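Local coordinates for protein glutathione S-transferase (Natrialba magadii ATCC 43099, PDB 6GZF) that probably acts as a Xi-class glutathione transferase related to glutathionyl-hydroquinone reductases, pairing a thioredoxin-like domain with an all-helical one, at residues A[239-251]-A[264-278]. Sequence-based numbering, arbitrary orientation.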
loop_
_atom_site.group_PDB
_atom_site.type_symbol
_atom_site.label_atom_id
_atom_site.label_comp_id
_atom_site.label_asym_id
_atom_site.label_seq_id
_atom_site.Cartn_x
_atom_site.Cartn_y
_atom_site.Cartn_z
ATOM N N ALA A 239 -1.434 -28.028 5.088
ATOM C CA ALA A 239 -1.030 -27.231 3.936
ATOM C C ALA A 239 -1.950 -26.030 3.756
ATOM O O ALA A 239 -1.509 -24.951 3.360
ATOM C CB ALA A 239 -1.022 -28.085 2.679
ATOM N N ASP A 240 -3.230 -26.224 4.056
ATOM C CA ASP A 240 -4.213 -25.155 3.939
ATOM C C ASP A 240 -4.057 -24.133 5.061
ATOM O O ASP A 240 -4.292 -22.943 4.860
ATOM C CB ASP A 240 -5.631 -25.729 3.945
ATOM C CG ASP A 240 -5.831 -26.795 2.886
ATOM O OD1 ASP A 240 -5.572 -27.981 3.180
ATOM O OD2 ASP A 240 -6.240 -26.446 1.759
ATOM N N ILE A 241 -3.661 -24.606 6.239
ATOM C CA ILE A 241 -3.478 -23.733 7.393
ATOM C C ILE A 241 -2.304 -22.779 7.178
ATOM O O ILE A 241 -2.371 -21.604 7.542
ATOM C CB ILE A 241 -3.253 -24.547 8.684
ATOM C CG1 ILE A 241 -4.432 -25.494 8.925
ATOM C CG2 ILE A 241 -3.063 -23.623 9.880
ATOM C CD1 ILE A 241 -4.374 -26.221 10.249
ATOM N N ALA A 242 -1.233 -23.291 6.578
ATOM C CA ALA A 242 -0.066 -22.475 6.264
ATOM C C ALA A 242 -0.428 -21.374 5.271
ATOM O O ALA A 242 -0.045 -20.217 5.443
ATOM C CB ALA A 242 1.054 -23.342 5.713
ATOM N N MET A 243 -1.176 -21.746 4.237
ATOM C CA MET A 243 -1.608 -20.804 3.211
ATOM C C MET A 243 -2.595 -19.778 3.764
ATOM O O MET A 243 -2.525 -18.593 3.434
ATOM C CB MET A 243 -2.242 -21.556 2.038
ATOM C CG MET A 243 -2.674 -20.671 0.879
ATOM S SD MET A 243 -1.283 -19.985 -0.036
ATOM C CE MET A 243 -1.386 -20.926 -1.556
ATOM N N PHE A 244 -3.508 -20.247 4.609
ATOM C CA PHE A 244 -4.594 -19.421 5.132
ATOM C C PHE A 244 -4.113 -18.227 5.954
ATOM O O PHE A 244 -4.627 -17.120 5.803
ATOM C CB PHE A 244 -5.539 -20.279 5.979
ATOM C CG PHE A 244 -6.516 -19.484 6.798
ATOM C CD1 PHE A 244 -7.650 -18.941 6.215
ATOM C CD2 PHE A 244 -6.309 -19.294 8.153
ATOM C CE1 PHE A 244 -8.549 -18.211 6.969
ATOM C CE2 PHE A 244 -7.205 -18.565 8.911
ATOM C CZ PHE A 244 -8.326 -18.025 8.319
ATOM N N THR A 245 -3.132 -18.453 6.822
ATOM C CA THR A 245 -2.664 -17.407 7.726
ATOM C C THR A 245 -1.949 -16.280 6.983
ATOM O O THR A 245 -1.806 -15.176 7.507
ATOM C CB THR A 245 -1.724 -17.977 8.801
ATOM O OG1 THR A 245 -0.662 -18.707 8.175
ATOM C CG2 THR A 245 -2.488 -18.908 9.728
ATOM N N THR A 246 -1.499 -16.564 5.765
ATOM C CA THR A 246 -0.905 -15.539 4.917
ATOM C C THR A 246 -1.994 -14.797 4.152
ATOM O O THR A 246 -2.054 -13.568 4.171
ATOM C CB THR A 246 0.104 -16.134 3.917
ATOM O OG1 THR A 246 1.184 -16.752 4.630
ATOM C CG2 THR A 246 0.660 -15.047 3.010
ATOM N N LEU A 247 -2.855 -15.561 3.484
ATOM C CA LEU A 247 -3.942 -15.009 2.683
ATOM C C LEU A 247 -4.875 -14.112 3.491
ATOM O O LEU A 247 -5.321 -13.073 3.006
ATOM C CB LEU A 247 -4.753 -16.138 2.042
ATOM C CG LEU A 247 -4.455 -16.484 0.582
ATOM C CD1 LEU A 247 -2.989 -16.831 0.390
ATOM C CD2 LEU A 247 -5.345 -17.626 0.118
ATOM N N VAL A 248 -5.159 -14.517 4.726
ATOM C CA VAL A 248 -6.100 -13.797 5.577
ATOM C C VAL A 248 -5.574 -12.406 5.944
ATOM O O VAL A 248 -6.340 -11.523 6.328
ATOM C CB VAL A 248 -6.410 -14.597 6.869
ATOM C CG1 VAL A 248 -5.244 -14.522 7.845
ATOM C CG2 VAL A 248 -7.691 -14.097 7.522
ATOM N N ARG A 249 -4.267 -12.210 5.800
ATOM C CA ARG A 249 -3.638 -10.942 6.155
ATOM C C ARG A 249 -3.199 -10.144 4.931
ATOM O O ARG A 249 -2.641 -9.055 5.061
ATOM C CB ARG A 249 -2.429 -11.187 7.059
ATOM C CG ARG A 249 -2.775 -11.714 8.437
ATOM C CD ARG A 249 -1.522 -12.074 9.217
ATOM N NE ARG A 249 -1.806 -12.270 10.635
ATOM C CZ ARG A 249 -2.282 -13.398 11.154
ATOM N NH1 ARG A 249 -2.536 -14.437 10.369
ATOM N NH2 ARG A 249 -2.510 -13.485 12.455
ATOM N N PHE A 250 -3.461 -10.685 3.747
ATOM C CA PHE A 250 -2.912 -10.121 2.518
ATOM C C PHE A 250 -3.549 -8.788 2.125
ATOM O O PHE A 250 -2.846 -7.806 1.895
ATOM C CB PHE A 250 -3.062 -11.121 1.370
ATOM C CG PHE A 250 -2.126 -10.873 0.217
ATOM C CD1 PHE A 250 -2.394 -9.886 -0.717
ATOM C CD2 PHE A 250 -0.980 -11.633 0.066
ATOM C CE1 PHE A 250 -1.534 -9.660 -1.774
ATOM C CE2 PHE A 250 -0.117 -11.412 -0.990
ATOM C CZ PHE A 250 -0.394 -10.423 -1.910
ATOM N N ASP A 251 -4.875 -8.758 2.045
ATOM C CA ASP A 251 -5.578 -7.594 1.510
ATOM C C ASP A 251 -5.720 -6.450 2.511
ATOM O O ASP A 251 -5.985 -5.314 2.121
ATOM C CB ASP A 251 -6.960 -8.008 1.000
ATOM C CG ASP A 251 -6.884 -8.850 -0.258
ATOM O OD1 ASP A 251 -5.770 -9.297 -0.604
ATOM O OD2 ASP A 251 -7.933 -9.061 -0.903
ATOM N N TYR A 264 -5.355 -7.857 -5.544
ATOM C CA TYR A 264 -6.062 -8.309 -4.353
ATOM C C TYR A 264 -6.190 -9.827 -4.377
ATOM O O TYR A 264 -6.286 -10.430 -5.445
ATOM C CB TYR A 264 -7.454 -7.677 -4.268
ATOM C CG TYR A 264 -7.518 -6.338 -3.566
ATOM C CD1 TYR A 264 -6.795 -6.102 -2.404
ATOM C CD2 TYR A 264 -8.321 -5.317 -4.058
ATOM C CE1 TYR A 264 -6.863 -4.880 -1.758
ATOM C CE2 TYR A 264 -8.394 -4.093 -3.420
ATOM C CZ TYR A 264 -7.664 -3.879 -2.270
ATOM O OH TYR A 264 -7.737 -2.660 -1.635
ATOM N N ILE A 265 -6.190 -10.445 -3.201
ATOM C CA ILE A 265 -6.499 -11.866 -3.107
ATOM C C ILE A 265 -7.955 -12.074 -3.509
ATOM O O ILE A 265 -8.306 -13.073 -4.140
ATOM C CB ILE A 265 -6.246 -12.414 -1.688
ATOM C CG1 ILE A 265 -4.745 -12.491 -1.414
ATOM C CG2 ILE A 265 -6.866 -13.793 -1.518
ATOM C CD1 ILE A 265 -4.003 -13.441 -2.330
ATOM N N ARG A 266 -8.795 -11.099 -3.171
ATOM C CA ARG A 266 -10.220 -11.172 -3.473
ATOM C C ARG A 266 -10.501 -11.039 -4.970
ATOM O O ARG A 266 -11.621 -11.281 -5.418
ATOM C CB ARG A 266 -10.988 -10.094 -2.703
ATOM C CG ARG A 266 -10.883 -8.698 -3.295
ATOM C CD ARG A 266 -11.797 -7.726 -2.565
ATOM N NE ARG A 266 -11.667 -6.360 -3.064
ATOM C CZ ARG A 266 -12.295 -5.313 -2.541
ATOM N NH1 ARG A 266 -13.102 -5.474 -1.501
ATOM N NH2 ARG A 266 -12.119 -4.104 -3.057
ATOM N N GLU A 267 -9.485 -10.657 -5.738
ATOM C CA GLU A 267 -9.632 -10.533 -7.184
ATOM C C GLU A 267 -9.342 -11.851 -7.897
ATOM O O GLU A 267 -9.691 -12.021 -9.065
ATOM C CB GLU A 267 -8.720 -9.432 -7.726
ATOM C CG GLU A 267 -9.229 -8.024 -7.468
ATOM C CD GLU A 267 -8.431 -6.970 -8.213
ATOM O OE1 GLU A 267 -7.234 -6.797 -7.902
ATOM O OE2 GLU A 267 -9.003 -6.317 -9.111
ATOM N N PHE A 268 -8.704 -12.782 -7.192
ATOM C CA PHE A 268 -8.451 -14.111 -7.743
ATOM C C PHE A 268 -9.746 -14.910 -7.848
ATOM O O PHE A 268 -10.582 -14.879 -6.944
ATOM C CB PHE A 268 -7.429 -14.868 -6.892
ATOM C CG PHE A 268 -6.007 -14.443 -7.126
ATOM C CD1 PHE A 268 -5.264 -15.008 -8.149
ATOM C CD2 PHE A 268 -5.410 -13.486 -6.321
ATOM C CE1 PHE A 268 -3.955 -14.625 -8.370
ATOM C CE2 PHE A 268 -4.100 -13.098 -6.537
ATOM C CZ PHE A 268 -3.372 -13.669 -7.562
ATOM N N ASP A 269 -9.902 -15.627 -8.958
ATOM C CA ASP A 269 -11.117 -16.389 -9.223
ATOM C C ASP A 269 -11.359 -17.499 -8.205
ATOM O O ASP A 269 -12.503 -17.782 -7.848
ATOM C CB ASP A 269 -11.069 -16.997 -10.628
ATOM C CG ASP A 269 -11.060 -15.946 -11.721
ATOM O OD1 ASP A 269 -11.659 -14.869 -11.520
ATOM O OD2 ASP A 269 -10.455 -16.200 -12.784
ATOM N N ASN A 270 -10.284 -18.123 -7.737
ATOM C CA ASN A 270 -10.413 -19.327 -6.925
ATOM C C ASN A 270 -9.845 -19.204 -5.511
ATOM O O ASN A 270 -10.307 -19.889 -4.601
ATOM C CB ASN A 270 -9.746 -20.502 -7.643
ATOM C CG ASN A 270 -10.296 -20.716 -9.041
ATOM O OD1 ASN A 270 -9.540 -20.881 -9.999
ATOM N ND2 ASN A 270 -11.617 -20.708 -9.165
ATOM N N LEU A 271 -8.853 -18.341 -5.325
ATOM C CA LEU A 271 -8.229 -18.177 -4.013
ATOM C C LEU A 271 -9.151 -17.475 -3.020
ATOM O O LEU A 271 -9.144 -17.784 -1.828
ATOM C CB LEU A 271 -6.915 -17.402 -4.135
ATOM C CG LEU A 271 -5.752 -18.116 -4.824
ATOM C CD1 LEU A 271 -4.556 -17.185 -4.956
ATOM C CD2 LEU A 271 -5.371 -19.375 -4.060
ATOM N N TRP A 272 -9.940 -16.528 -3.515
ATOM C CA TRP A 272 -10.859 -15.774 -2.664
ATOM C C TRP A 272 -12.038 -16.613 -2.149
ATOM O O TRP A 272 -12.374 -16.524 -0.969
ATOM C CB TRP A 272 -11.368 -14.534 -3.408
ATOM C CG TRP A 272 -12.426 -13.741 -2.677
ATOM C CD1 TRP A 272 -13.598 -13.276 -3.199
ATOM C CD2 TRP A 272 -12.403 -13.313 -1.305
ATOM N NE1 TRP A 272 -14.307 -12.591 -2.243
ATOM C CE2 TRP A 272 -13.597 -12.599 -1.072
ATOM C CE3 TRP A 272 -11.493 -13.465 -0.252
ATOM C CZ2 TRP A 272 -13.905 -12.043 0.167
ATOM C CZ3 TRP A 272 -11.802 -12.910 0.978
ATOM C CH2 TRP A 272 -12.998 -12.207 1.176
ATOM N N PRO A 273 -12.679 -17.423 -3.017
ATOM C CA PRO A 273 -13.692 -18.317 -2.441
ATOM C C PRO A 273 -13.058 -19.377 -1.544
ATOM O O PRO A 273 -13.685 -19.849 -0.597
ATOM C CB PRO A 273 -14.343 -18.959 -3.671
ATOM C CG PRO A 273 -14.019 -18.046 -4.805
ATOM C CD PRO A 273 -12.672 -17.490 -4.490
ATOM N N TYR A 274 -11.819 -19.742 -1.859
ATOM C CA TYR A 274 -11.047 -20.677 -1.051
ATOM C C TYR A 274 -10.812 -20.116 0.346
ATOM O O TYR A 274 -10.962 -20.821 1.343
ATOM C CB TYR A 274 -9.716 -20.985 -1.745
ATOM C CG TYR A 274 -8.712 -21.755 -0.920
ATOM C CD1 TYR A 274 -8.818 -23.131 -0.764
ATOM C CD2 TYR A 274 -7.634 -21.110 -0.325
ATOM C CE1 TYR A 274 -7.891 -23.839 -0.021
ATOM C CE2 TYR A 274 -6.704 -21.809 0.417
ATOM C CZ TYR A 274 -6.837 -23.172 0.566
ATOM O OH TYR A 274 -5.911 -23.869 1.307
ATOM N N LEU A 275 -10.450 -18.838 0.407
ATOM C CA LEU A 275 -10.220 -18.157 1.676
ATOM C C LEU A 275 -11.515 -18.031 2.474
ATOM O O LEU A 275 -11.517 -18.164 3.698
ATOM C CB LEU A 275 -9.607 -16.776 1.435
ATOM C CG LEU A 275 -9.379 -15.885 2.658
ATOM C CD1 LEU A 275 -8.456 -16.564 3.655
ATOM C CD2 LEU A 275 -8.816 -14.538 2.235
ATOM N N ARG A 276 -12.615 -17.772 1.774
ATOM C CA ARG A 276 -13.924 -17.712 2.411
ATOM C C ARG A 276 -14.347 -19.094 2.896
ATOM O O ARG A 276 -15.006 -19.225 3.925
ATOM C CB ARG A 276 -14.972 -17.140 1.451
ATOM C CG ARG A 276 -14.993 -15.620 1.395
ATOM C CD ARG A 276 -16.059 -15.104 0.438
ATOM N NE ARG A 276 -15.669 -15.258 -0.961
ATOM C CZ ARG A 276 -16.423 -15.839 -1.889
ATOM N NH1 ARG A 276 -17.614 -16.328 -1.572
ATOM N NH2 ARG A 276 -15.985 -15.929 -3.138
ATOM N N ASP A 277 -13.955 -20.124 2.153
ATOM C CA ASP A 277 -14.281 -21.497 2.519
ATOM C C ASP A 277 -13.537 -21.916 3.786
ATOM O O ASP A 277 -14.051 -22.696 4.586
ATOM C CB ASP A 277 -13.951 -22.449 1.369
ATOM C CG ASP A 277 -14.535 -23.834 1.570
ATOM O OD1 ASP A 277 -15.417 -23.990 2.440
ATOM O OD2 ASP A 277 -14.113 -24.768 0.853
ATOM N N LEU A 278 -12.330 -21.388 3.964
ATOM C CA LEU A 278 -11.526 -21.700 5.143
ATOM C C LEU A 278 -11.980 -20.899 6.358
ATOM O O LEU A 278 -12.090 -21.436 7.460
ATOM C CB LEU A 278 -10.046 -21.433 4.874
ATOM C CG LEU A 278 -9.386 -22.241 3.758
ATOM C CD1 LEU A 278 -7.899 -21.936 3.694
ATOM C CD2 LEU A 278 -9.625 -23.723 3.960
#
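Asp-251 binds the start of 264-278 with both carboxylate oxygens, each through its syn lone pair. Its OD1 accepts from Ile-265 N at 2.9 Å, nearly straight at 166°, and its OD2 from Arg-266 N at 3.2 Å, somewhat bent; the pair fixes the carboxylate's rotation. Next to it, Ile-265 crosses Phe-250 at about a right angle and lays CD1 over one ring face, a CH-pi contact 4.2 Å from the centroid.

Burial marks the tightly packed part: 13 of the 14 touching residues are buried, and Leu-247, the most covered, sits among Ile-265 CG2, Leu-275 CD1 and the Tyr-274 ring edge, which its CD2 meets. Here helices 239-247 and 271-278 cross at -106°, their axes 10.5 Å apart. In Leu-275, chi1 (176°) swings CG toward the other helix and chi2 parts the methyls, CD1 to Phe-244 and CD2 to Leu-247 O. Leu-278 runs antiparallel alongside Phe-244, CD1 against its CB and CB near ring atom CD1. At the far end, Tyr-274 OH donates to Asp-240 OD2 over 2.6 Å, on the anti side; that oxygen also accepts from Leu-231 N in the preceding loop.

Looser is the side of Arg-266 and Glu-267, both partly exposed: Arg-266 CB lies 3.7 Å from Asp-251 OD2, but its guanidinium pairs with Glu-267 of the second subunit. Tyr-264 OH likewise bonds His-255 there. These steeply crossed helices belong to the all-helical C-terminal domain of the glutathione transferase fold, with Tyr-264, Arg-266 and Glu-267 at the dimer interface; Asp-240 OD1, accepting from Thr-237 N, supplies the Asp half of a capping box, consistent with the N-capping box of this fold.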